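Local coordinates for protein peptide chain release factor subunit 1 (Methanosarcina mazei, PDB 3IR9) that probably directs termination of nascent peptide synthesis at the codons UAA, UAG and UGA, and is represented here by its C-terminal domain, at residues A32-F37 with F143-Q148; N61-L66 with S132-V137; A74-T79 with K89-W94. All coordinates share one frame; numbering follows the deposited sequence.

Contact 1: A32-F37 with F143-Q148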
loop_
_atom_site.group_PDB
_atom_site.type_symbol
_atom_site.label_atom_id
_atom_site.label_comp_id
_atom_site.label_asym_id
_atom_site.label_seq_id
_atom_site.Cartn_x
_atom_site.Cartn_y
_atom_site.Cartn_z
ATOM N N ALA A 32 2.948 -9.014 -20.723
ATOM C CA ALA A 32 3.424 -7.825 -21.421
ATOM C C ALA A 32 4.950 -7.695 -21.378
ATOM O O ALA A 32 5.582 -7.433 -22.406
ATOM C CB ALA A 32 2.758 -6.580 -20.864
ATOM N N VAL A 33 5.540 -7.868 -20.196
ATOM C CA VAL A 33 6.990 -7.855 -20.078
ATOM C C VAL A 33 7.552 -8.980 -20.938
ATOM O O VAL A 33 8.514 -8.796 -21.683
ATOM C CB VAL A 33 7.463 -8.025 -18.616
ATOM C CG1 VAL A 33 8.977 -7.928 -18.546
ATOM C CG2 VAL A 33 6.823 -6.978 -17.710
ATOM N N ARG A 34 6.920 -10.143 -20.838
ATOM C CA ARG A 34 7.339 -11.325 -21.581
ATOM C C ARG A 34 7.266 -11.091 -23.094
ATOM O O ARG A 34 8.180 -11.464 -23.834
ATOM C CB ARG A 34 6.501 -12.541 -21.151
ATOM C CG ARG A 34 6.727 -12.944 -19.685
ATOM C CD ARG A 34 5.426 -13.186 -18.926
ATOM N NE ARG A 34 5.129 -14.595 -18.690
ATOM C CZ ARG A 34 5.515 -15.267 -17.611
ATOM N NH1 ARG A 34 6.232 -14.662 -16.672
ATOM N NH2 ARG A 34 5.193 -16.546 -17.472
ATOM N N ASP A 35 6.188 -10.456 -23.545
ATOM C CA ASP A 35 6.035 -10.136 -24.961
ATOM C C ASP A 35 7.092 -9.119 -25.416
ATOM O O ASP A 35 7.538 -9.148 -26.563
ATOM C CB ASP A 35 4.604 -9.661 -25.267
ATOM C CG ASP A 35 3.572 -10.796 -25.187
ATOM O OD1 ASP A 35 3.959 -11.956 -24.921
ATOM O OD2 ASP A 35 2.369 -10.525 -25.392
ATOM N N PHE A 36 7.504 -8.237 -24.509
ATOM C CA PHE A 36 8.622 -7.348 -24.788
ATOM C C PHE A 36 9.893 -8.157 -24.970
ATOM O O PHE A 36 10.654 -7.943 -25.915
ATOM C CB PHE A 36 8.834 -6.353 -23.659
ATOM C CG PHE A 36 10.197 -5.722 -23.666
ATOM C CD1 PHE A 36 10.557 -4.831 -24.661
ATOM C CD2 PHE A 36 11.114 -6.011 -22.676
ATOM C CE1 PHE A 36 11.806 -4.245 -24.669
ATOM C CE2 PHE A 36 12.364 -5.423 -22.680
ATOM C CZ PHE A 36 12.708 -4.543 -23.681
ATOM N N PHE A 37 10.116 -9.080 -24.039
ATOM C CA PHE A 37 11.265 -9.973 -24.091
ATOM C C PHE A 37 11.257 -10.802 -25.385
ATOM O O PHE A 37 12.258 -10.869 -26.096
ATOM C CB PHE A 37 11.284 -10.902 -22.868
ATOM C CG PHE A 37 11.705 -10.230 -21.573
ATOM C CD1 PHE A 37 12.746 -9.312 -21.546
ATOM C CD2 PHE A 37 11.084 -10.557 -20.375
ATOM C CE1 PHE A 37 13.138 -8.711 -20.352
ATOM C CE2 PHE A 37 11.474 -9.964 -19.179
ATOM C CZ PHE A 37 12.501 -9.038 -19.169
ATOM N N PHE A 143 7.246 -9.400 -9.424
ATOM C CA PHE A 143 7.720 -10.554 -10.188
ATOM C C PHE A 143 9.018 -10.213 -10.909
ATOM O O PHE A 143 9.260 -9.055 -11.247
ATOM C CB PHE A 143 6.658 -11.049 -11.174
ATOM C CG PHE A 143 6.211 -10.013 -12.164
ATOM C CD1 PHE A 143 5.478 -8.910 -11.753
ATOM C CD2 PHE A 143 6.506 -10.152 -13.509
ATOM C CE1 PHE A 143 5.063 -7.956 -12.664
ATOM C CE2 PHE A 143 6.091 -9.204 -14.424
ATOM C CZ PHE A 143 5.369 -8.107 -14.001
ATOM N N ASP A 144 9.860 -11.216 -11.131
ATOM C CA ASP A 144 11.204 -10.950 -11.624
ATOM C C ASP A 144 11.126 -10.074 -12.864
ATOM O O ASP A 144 11.812 -9.062 -12.967
ATOM C CB ASP A 144 11.953 -12.253 -11.926
ATOM C CG ASP A 144 13.465 -12.091 -11.844
ATOM O OD1 ASP A 144 13.931 -11.269 -11.026
ATOM O OD2 ASP A 144 14.185 -12.788 -12.591
ATOM N N GLU A 145 10.268 -10.469 -13.795
ATOM C CA GLU A 145 10.081 -9.735 -15.034
ATOM C C GLU A 145 9.942 -8.249 -14.737
ATOM O O GLU A 145 10.692 -7.427 -15.262
ATOM C CB GLU A 145 8.840 -10.253 -15.764
ATOM C CG GLU A 145 8.816 -11.769 -15.994
ATOM C CD GLU A 145 8.516 -12.575 -14.733
ATOM O OE1 GLU A 145 9.427 -12.776 -13.902
ATOM O OE2 GLU A 145 7.366 -13.029 -14.581
ATOM N N GLY A 146 8.986 -7.916 -13.875
ATOM C CA GLY A 146 8.747 -6.538 -13.484
ATOM C C GLY A 146 9.872 -5.948 -12.660
ATOM O O GLY A 146 9.978 -4.728 -12.484
ATOM N N SER A 147 10.717 -6.831 -12.147
ATOM C CA SER A 147 11.895 -6.410 -11.412
ATOM C C SER A 147 13.012 -6.057 -12.392
ATOM O O SER A 147 13.568 -4.961 -12.345
ATOM C CB SER A 147 12.341 -7.504 -10.444
ATOM O OG SER A 147 12.863 -6.933 -9.260
ATOM N N GLN A 148 13.325 -6.982 -13.293
ATOM C CA GLN A 148 14.324 -6.725 -14.323
ATOM C C GLN A 148 13.966 -5.487 -15.134
ATOM O O GLN A 148 14.839 -4.702 -15.497
ATOM C CB GLN A 148 14.486 -7.939 -15.240
ATOM C CG GLN A 148 15.036 -9.168 -14.526
ATOM C CD GLN A 148 15.815 -10.090 -15.449
ATOM O OE1 GLN A 148 15.444 -10.287 -16.606
ATOM N NE2 GLN A 148 16.904 -10.659 -14.936
#
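Val33 drives its two methyls into the start of the helix that opens after Phe143. CG1 stands anti to its own backbone N (chi1 -177°) and comes to 3.6 Å from Glu145 CB, the two side chains crossing at about a right angle. CG2 meets Phe143 tip to tip instead, reaching the rim of the ring at its edge, 4.0 Å from CE2. Phe143 sits at the N-cap position with its ring folded back over its own helix turn, so that Gly146 N lies above one face. An alanine at Val33 would lose both methyls and would probably leave a gap beside Glu145 CB and the CE2/CZ rim of Phe143, with the ring less firmly held.

Beside this apolar pair, the Arg34 chain is bent at chi2 and chi3, and its NH1 lies 2.9 Å from Glu145 OE2. The oxygen approaches near the guanidinium plane, while the carboxylate itself is turned 48° from it. One turn further on, the Phe37 ring edge faces Glu145 CB at 4.3 Å from CE2, and Gln148 OE1 stands near Phe37 CZ.

The axes of segments 32-37 and 144-148 approach to 9.7 Å, at 62°, and Val33 also touches Val139 of the underlying sheet. Glu145 thus works twice: its CB belongs to the apolar seam, while its carboxylate pairs with Arg34 at the surface, where solvent is likely to weaken the attraction.

Contact 2: N61-L66 with S132-V137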
loop_
_atom_site.group_PDB
_atom_site.type_symbol
_atom_site.label_atom_id
_atom_site.label_comp_id
_atom_site.label_asym_id
_atom_site.label_seq_id
_atom_site.Cartn_x
_atom_site.Cartn_y
_atom_site.Cartn_z
ATOM N N ASN A 61 5.175 8.373 -32.889
ATOM C CA ASN A 61 3.979 7.540 -32.905
ATOM C C ASN A 61 4.269 6.093 -33.268
ATOM O O ASN A 61 3.390 5.390 -33.765
ATOM C CB ASN A 61 2.975 8.116 -33.903
ATOM C CG ASN A 61 2.882 9.624 -33.823
ATOM O OD1 ASN A 61 2.562 10.182 -32.774
ATOM N ND2 ASN A 61 3.161 10.293 -34.932
ATOM N N SER A 62 5.502 5.655 -33.023
ATOM C CA SER A 62 5.936 4.309 -33.405
ATOM C C SER A 62 5.717 3.251 -32.320
ATOM O O SER A 62 5.957 2.062 -32.547
ATOM C CB SER A 62 7.410 4.312 -33.826
ATOM O OG SER A 62 8.270 4.554 -32.724
ATOM N N VAL A 63 5.261 3.678 -31.149
ATOM C CA VAL A 63 5.122 2.761 -30.019
ATOM C C VAL A 63 3.754 2.084 -29.970
ATOM O O VAL A 63 2.722 2.736 -29.799
ATOM C CB VAL A 63 5.450 3.455 -28.673
ATOM C CG1 VAL A 63 4.865 2.676 -27.499
ATOM C CG2 VAL A 63 6.959 3.617 -28.529
ATOM N N ASP A 64 3.763 0.767 -30.136
ATOM C CA ASP A 64 2.551 -0.027 -30.028
ATOM C C ASP A 64 2.196 -0.255 -28.566
ATOM O O ASP A 64 1.055 -0.020 -28.159
ATOM C CB ASP A 64 2.717 -1.372 -30.738
ATOM C CG ASP A 64 1.424 -2.159 -30.795
ATOM O OD1 ASP A 64 0.345 -1.525 -30.748
ATOM O OD2 ASP A 64 1.490 -3.403 -30.885
ATOM N N VAL A 65 3.181 -0.710 -27.787
ATOM C CA VAL A 65 3.012 -0.964 -26.354
ATOM C C VAL A 65 4.104 -0.280 -25.522
ATOM O O VAL A 65 5.293 -0.439 -25.797
ATOM C CB VAL A 65 3.053 -2.473 -26.033
ATOM C CG1 VAL A 65 2.860 -2.697 -24.545
ATOM C CG2 VAL A 65 2.000 -3.229 -26.826
ATOM N N LEU A 66 3.693 0.472 -24.501
ATOM C CA LEU A 66 4.632 1.179 -23.628
ATOM C C LEU A 66 4.727 0.534 -22.247
ATOM O O LEU A 66 3.710 0.278 -21.605
ATOM C CB LEU A 66 4.222 2.646 -23.487
ATOM C CG LEU A 66 5.007 3.516 -22.504
ATOM C CD1 LEU A 66 6.479 3.649 -22.911
ATOM C CD2 LEU A 66 4.340 4.881 -22.382
ATOM N N SER A 132 -0.345 8.879 -29.532
ATOM C CA SER A 132 -0.157 7.995 -30.686
ATOM C C SER A 132 -0.957 6.694 -30.600
ATOM O O SER A 132 -0.699 5.755 -31.349
ATOM C CB SER A 132 1.338 7.694 -30.917
ATOM O OG SER A 132 1.886 6.830 -29.931
ATOM N N ASN A 133 -1.930 6.649 -29.694
ATOM C CA ASN A 133 -2.745 5.451 -29.496
ATOM C C ASN A 133 -1.968 4.254 -28.969
ATOM O O ASN A 133 -2.471 3.127 -28.969
ATOM C CB ASN A 133 -3.470 5.062 -30.782
ATOM C CG ASN A 133 -4.951 5.312 -30.706
ATOM O OD1 ASN A 133 -5.746 4.545 -31.248
ATOM N ND2 ASN A 133 -5.337 6.383 -30.020
ATOM N N ALA A 134 -0.739 4.500 -28.531
ATOM C CA ALA A 134 0.050 3.464 -27.888
ATOM C C ALA A 134 -0.727 2.928 -26.688
ATOM O O ALA A 134 -1.459 3.672 -26.025
ATOM C CB ALA A 134 1.411 4.011 -27.453
ATOM N N LYS A 135 -0.579 1.632 -26.429
ATOM C CA LYS A 135 -1.157 1.007 -25.242
ATOM C C LYS A 135 -0.238 1.208 -24.027
ATOM O O LYS A 135 0.972 0.985 -24.106
ATOM C CB LYS A 135 -1.431 -0.486 -25.492
ATOM C CG LYS A 135 -2.613 -0.766 -26.431
ATOM C CD LYS A 135 -2.843 -2.267 -26.647
ATOM C CE LYS A 135 -2.316 -2.740 -27.995
ATOM N NZ LYS A 135 -3.185 -2.299 -29.126
ATOM N N VAL A 136 -0.817 1.635 -22.907
ATOM C CA VAL A 136 -0.038 1.941 -21.705
ATOM C C VAL A 136 -0.162 0.856 -20.626
ATOM O O VAL A 136 -1.240 0.647 -20.065
ATOM C CB VAL A 136 -0.443 3.307 -21.105
ATOM C CG1 VAL A 136 0.627 3.798 -20.141
ATOM C CG2 VAL A 136 -0.674 4.329 -22.211
ATOM N N VAL A 137 0.953 0.179 -20.348
ATOM C CA VAL A 137 1.019 -0.884 -19.341
ATOM C C VAL A 137 1.988 -0.543 -18.205
ATOM O O VAL A 137 3.091 -0.052 -18.447
ATOM C CB VAL A 137 1.484 -2.218 -19.959
ATOM C CG1 VAL A 137 1.852 -3.207 -18.860
ATOM C CG2 VAL A 137 0.412 -2.789 -20.872
#
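The amide of Asn61 and the carboxylate of Asp64 are the flat side-chain groups, and each turns one oxygen to segment 132-137. Asn61 OD1 rests 3.3 Å from Ser132 CB, a packing contact, and takes its hydrogen bond from Lys131 NZ. The Asp64 and Lys135 side chains lie side by side, pointing the same way, with OD1 4.0 Å from NZ in a long salt bridge. Between them Ala134 CB is pressed against the Val63 peptide, 3.0 Å from its O, and meets Val63 CG1.

Asn61, with positive phi, ends helix 51-58 as the C-prime residue of a Schellman motif. From there the chain enters strand 63-69, where Asp64 and Val65 form a classic bulge opposite Ile159. Parallel strand 135-139 follows at the sheet margin, an interrupted connection through the three-stranded zinc-bearing sheet and helix 121-131. Lys135 N binds Asp64 O at 2.9 Å; Leu66 N binds Lys135 O at 2.8 Å, and Val137 N binds Leu66 O at 3.0 Å.

Leu66 and Val136 share the face covered by Ala129 of helix 121-131. On the other face Val65 CG1 and Val137 CG2 lie 4.4 Å apart, and Tyr4 of the second subunit packs on both residues.

Contact 3: A74-T79 with K89-W94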
loop_
_atom_site.group_PDB
_atom_site.type_symbol
_atom_site.label_atom_id
_atom_site.label_comp_id
_atom_site.label_asym_id
_atom_site.label_seq_id
_atom_site.Cartn_x
_atom_site.Cartn_y
_atom_site.Cartn_z
ATOM N N ALA A 74 11.444 9.739 -11.048
ATOM C CA ALA A 74 12.167 10.739 -11.839
ATOM C C ALA A 74 11.250 11.724 -12.566
ATOM O O ALA A 74 10.231 11.332 -13.131
ATOM C CB ALA A 74 13.089 10.047 -12.838
ATOM N N GLU A 75 11.626 13.003 -12.562
ATOM C CA GLU A 75 10.841 14.027 -13.244
ATOM C C GLU A 75 11.568 14.578 -14.466
ATOM O O GLU A 75 12.796 14.546 -14.546
ATOM C CB GLU A 75 10.524 15.196 -12.307
ATOM C CG GLU A 75 10.446 14.850 -10.841
ATOM C CD GLU A 75 10.259 16.086 -9.986
ATOM O OE1 GLU A 75 11.256 16.578 -9.413
ATOM O OE2 GLU A 75 9.116 16.583 -9.910
ATOM N N ARG A 76 10.797 15.109 -15.405
ATOM C CA ARG A 76 11.359 15.775 -16.569
ATOM C C ARG A 76 11.272 17.289 -16.398
ATOM O O ARG A 76 10.190 17.856 -16.259
ATOM C CB ARG A 76 10.628 15.337 -17.841
ATOM C CG ARG A 76 11.179 15.928 -19.129
ATOM C CD ARG A 76 12.640 15.555 -19.324
ATOM N NE ARG A 76 13.056 15.755 -20.705
ATOM C CZ ARG A 76 14.212 15.345 -21.209
ATOM N NH1 ARG A 76 15.093 14.708 -20.448
ATOM N NH2 ARG A 76 14.480 15.574 -22.482
ATOM N N VAL A 77 12.424 17.943 -16.411
ATOM C CA VAL A 77 12.476 19.376 -16.176
ATOM C C VAL A 77 12.698 20.157 -17.469
ATOM O O VAL A 77 13.700 19.975 -18.161
ATOM C CB VAL A 77 13.593 19.729 -15.174
ATOM C CG1 VAL A 77 13.481 21.184 -14.756
ATOM C CG2 VAL A 77 13.537 18.803 -13.963
ATOM N N THR A 78 11.757 21.030 -17.799
ATOM C CA THR A 78 11.960 21.942 -18.914
ATOM C C THR A 78 12.425 23.291 -18.383
ATOM O O THR A 78 11.948 23.768 -17.350
ATOM C CB THR A 78 10.684 22.132 -19.759
ATOM O OG1 THR A 78 10.279 20.876 -20.319
ATOM C CG2 THR A 78 10.930 23.128 -20.879
ATOM N N THR A 79 13.371 23.895 -19.088
ATOM C CA THR A 79 13.828 25.233 -18.756
ATOM C C THR A 79 13.881 26.080 -20.036
ATOM O O THR A 79 14.105 25.557 -21.129
ATOM C CB THR A 79 15.204 25.199 -18.038
ATOM O OG1 THR A 79 16.245 24.934 -18.985
ATOM C CG2 THR A 79 15.227 24.114 -16.964
ATOM N N LYS A 89 15.763 20.452 -21.880
ATOM C CA LYS A 89 15.011 19.550 -21.017
ATOM C C LYS A 89 15.990 18.526 -20.500
ATOM O O LYS A 89 17.082 18.375 -21.045
ATOM C CB LYS A 89 13.884 18.839 -21.775
ATOM C CG LYS A 89 12.854 19.757 -22.412
ATOM C CD LYS A 89 11.892 18.955 -23.258
ATOM C CE LYS A 89 11.425 19.756 -24.454
ATOM N NZ LYS A 89 10.780 21.022 -24.037
ATOM N N TRP A 90 15.598 17.827 -19.445
ATOM C CA TRP A 90 16.417 16.762 -18.898
ATOM C C TRP A 90 15.651 16.081 -17.786
ATOM O O TRP A 90 14.711 16.641 -17.225
ATOM C CB TRP A 90 17.766 17.292 -18.397
ATOM C CG TRP A 90 17.659 18.447 -17.452
ATOM C CD1 TRP A 90 17.326 19.734 -17.762
ATOM C CD2 TRP A 90 17.898 18.422 -16.040
ATOM N NE1 TRP A 90 17.334 20.512 -16.627
ATOM C CE2 TRP A 90 17.682 19.731 -15.556
ATOM C CE3 TRP A 90 18.266 17.418 -15.137
ATOM C CZ2 TRP A 90 17.822 20.063 -14.206
ATOM C CZ3 TRP A 90 18.407 17.750 -13.797
ATOM C CH2 TRP A 90 18.184 19.061 -13.345
ATOM N N THR A 91 16.043 14.860 -17.473
ATOM C CA THR A 91 15.347 14.125 -16.444
ATOM C C THR A 91 16.194 14.022 -15.188
ATOM O O THR A 91 17.369 13.651 -15.234
ATOM C CB THR A 91 14.930 12.737 -16.936
ATOM O OG1 THR A 91 13.945 12.883 -17.965
ATOM C CG2 THR A 91 14.340 11.923 -15.794
ATOM N N ARG A 92 15.584 14.374 -14.064
ATOM C CA ARG A 92 16.254 14.299 -12.780
ATOM C C ARG A 92 15.470 13.383 -11.856
ATOM O O ARG A 92 14.239 13.427 -11.816
ATOM C CB ARG A 92 16.420 15.697 -12.166
ATOM C CG ARG A 92 15.169 16.287 -11.521
ATOM C CD ARG A 92 15.240 16.207 -10.001
ATOM N NE ARG A 92 16.111 17.239 -9.443
ATOM C CZ ARG A 92 15.691 18.222 -8.652
ATOM N NH1 ARG A 92 16.553 19.122 -8.193
ATOM N NH2 ARG A 92 14.411 18.298 -8.312
ATOM N N ARG A 93 16.191 12.532 -11.139
ATOM C CA ARG A 93 15.586 11.672 -10.135
ATOM C C ARG A 93 15.102 12.551 -8.990
ATOM O O ARG A 93 15.895 13.293 -8.413
ATOM C CB ARG A 93 16.627 10.683 -9.621
ATOM C CG ARG A 93 16.075 9.568 -8.757
ATOM C CD ARG A 93 17.184 8.990 -7.903
ATOM N NE ARG A 93 18.471 9.046 -8.593
ATOM C CZ ARG A 93 19.111 7.989 -9.079
ATOM N NH1 ARG A 93 18.590 6.776 -8.947
ATOM N NH2 ARG A 93 20.278 8.145 -9.691
ATOM N N TRP A 94 13.812 12.491 -8.659
ATOM C CA TRP A 94 13.278 13.323 -7.581
ATOM C C TRP A 94 13.777 12.881 -6.209
ATOM O O TRP A 94 13.930 11.688 -5.941
ATOM C CB TRP A 94 11.747 13.353 -7.586
ATOM C CG TRP A 94 11.166 13.880 -6.289
ATOM C CD1 TRP A 94 10.555 13.150 -5.309
ATOM C CD2 TRP A 94 11.158 15.245 -5.833
ATOM N NE1 TRP A 94 10.162 13.972 -4.275
ATOM C CE2 TRP A 94 10.520 15.261 -4.572
ATOM C CE3 TRP A 94 11.625 16.452 -6.368
ATOM C CZ2 TRP A 94 10.338 16.438 -3.840
ATOM C CZ3 TRP A 94 11.442 17.620 -5.637
ATOM C CH2 TRP A 94 10.806 17.602 -4.388
#
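Val77 lies beneath the indole of Trp90, and this is the close-packed part of the hairpin formed by strands 75-81 and 87-92. Val77 CB makes a CH-pi contact 4.3 Å from the centroid of the Trp90 five-membered ring, 21° off the ring normal. A chi1 of 52° sets Trp90 CG between its backbone N and carbonyl carbon, the crowded position, and chi2 of -73° turns the indole so that a face meets Val77. Thr79 CG2 stands at the indole edge, and Val77 CG2 packs 3.9 Å from Arg92 CG. Pro101 touches both Val77 and Arg92.

Underneath, the antiparallel strands are joined by backbone bonds. Glu75 and Arg92 form a hydrogen-bonded pair, with Glu75 N to Arg92 O and Arg92 N to Glu75 O both 2.8 Å; Val77 N reaches Trp90 O at the same length.

The opposite face carries Arg76, Thr91 and Lys89. The Arg76 guanidinium lays one face on the backbone around Lys89 and Trp90, although its NH1 is modelled too close there and its bond to Thr91 OG1 is doubtful. Thr91 OG1 is hydrogen-bonded to Glu51 OE2, and Thr91 CG2 packs 3.7 Å from Ala74 CB.

From Arg92 onward the side chains meet more loosely, although the backbone pairing at Glu75-Arg92 is firm. Glu75 OE1 stays 3.8 Å from Arg92 NH2, a long salt bridge at the guanidinium edge, and the exposed Trp94 beside Glu75 is poorly ordered. Main-chain bonds and the valine-indole contact therefore probably hold the hairpin together, and the long Glu75-Arg92 pair probably adds a weaker attraction.

Contacts 1 and 2 belong to the same alpha/beta body: their centres are about 17 Å apart, and they touch where Ala32 CB lies 4.0 Å from Val137 CG1. Helix 10-41 thus packs on the sheet to which contact 2 belongs, and strand 135-139 leads on in the chain to helix 144-151 of contact 1. Tyr4 of the second subunit reaches both. Contact 3 stands apart, its centre about 26 Å from that of contact 1 and 22 Å from that of contact 2, with nearest atoms about 13 Å away in each case. Its hairpin leads to the zinc site of Cys81, Cys84, Cys106 and Cys109; the Thr79 side chain is about 10 Å from the zinc ion.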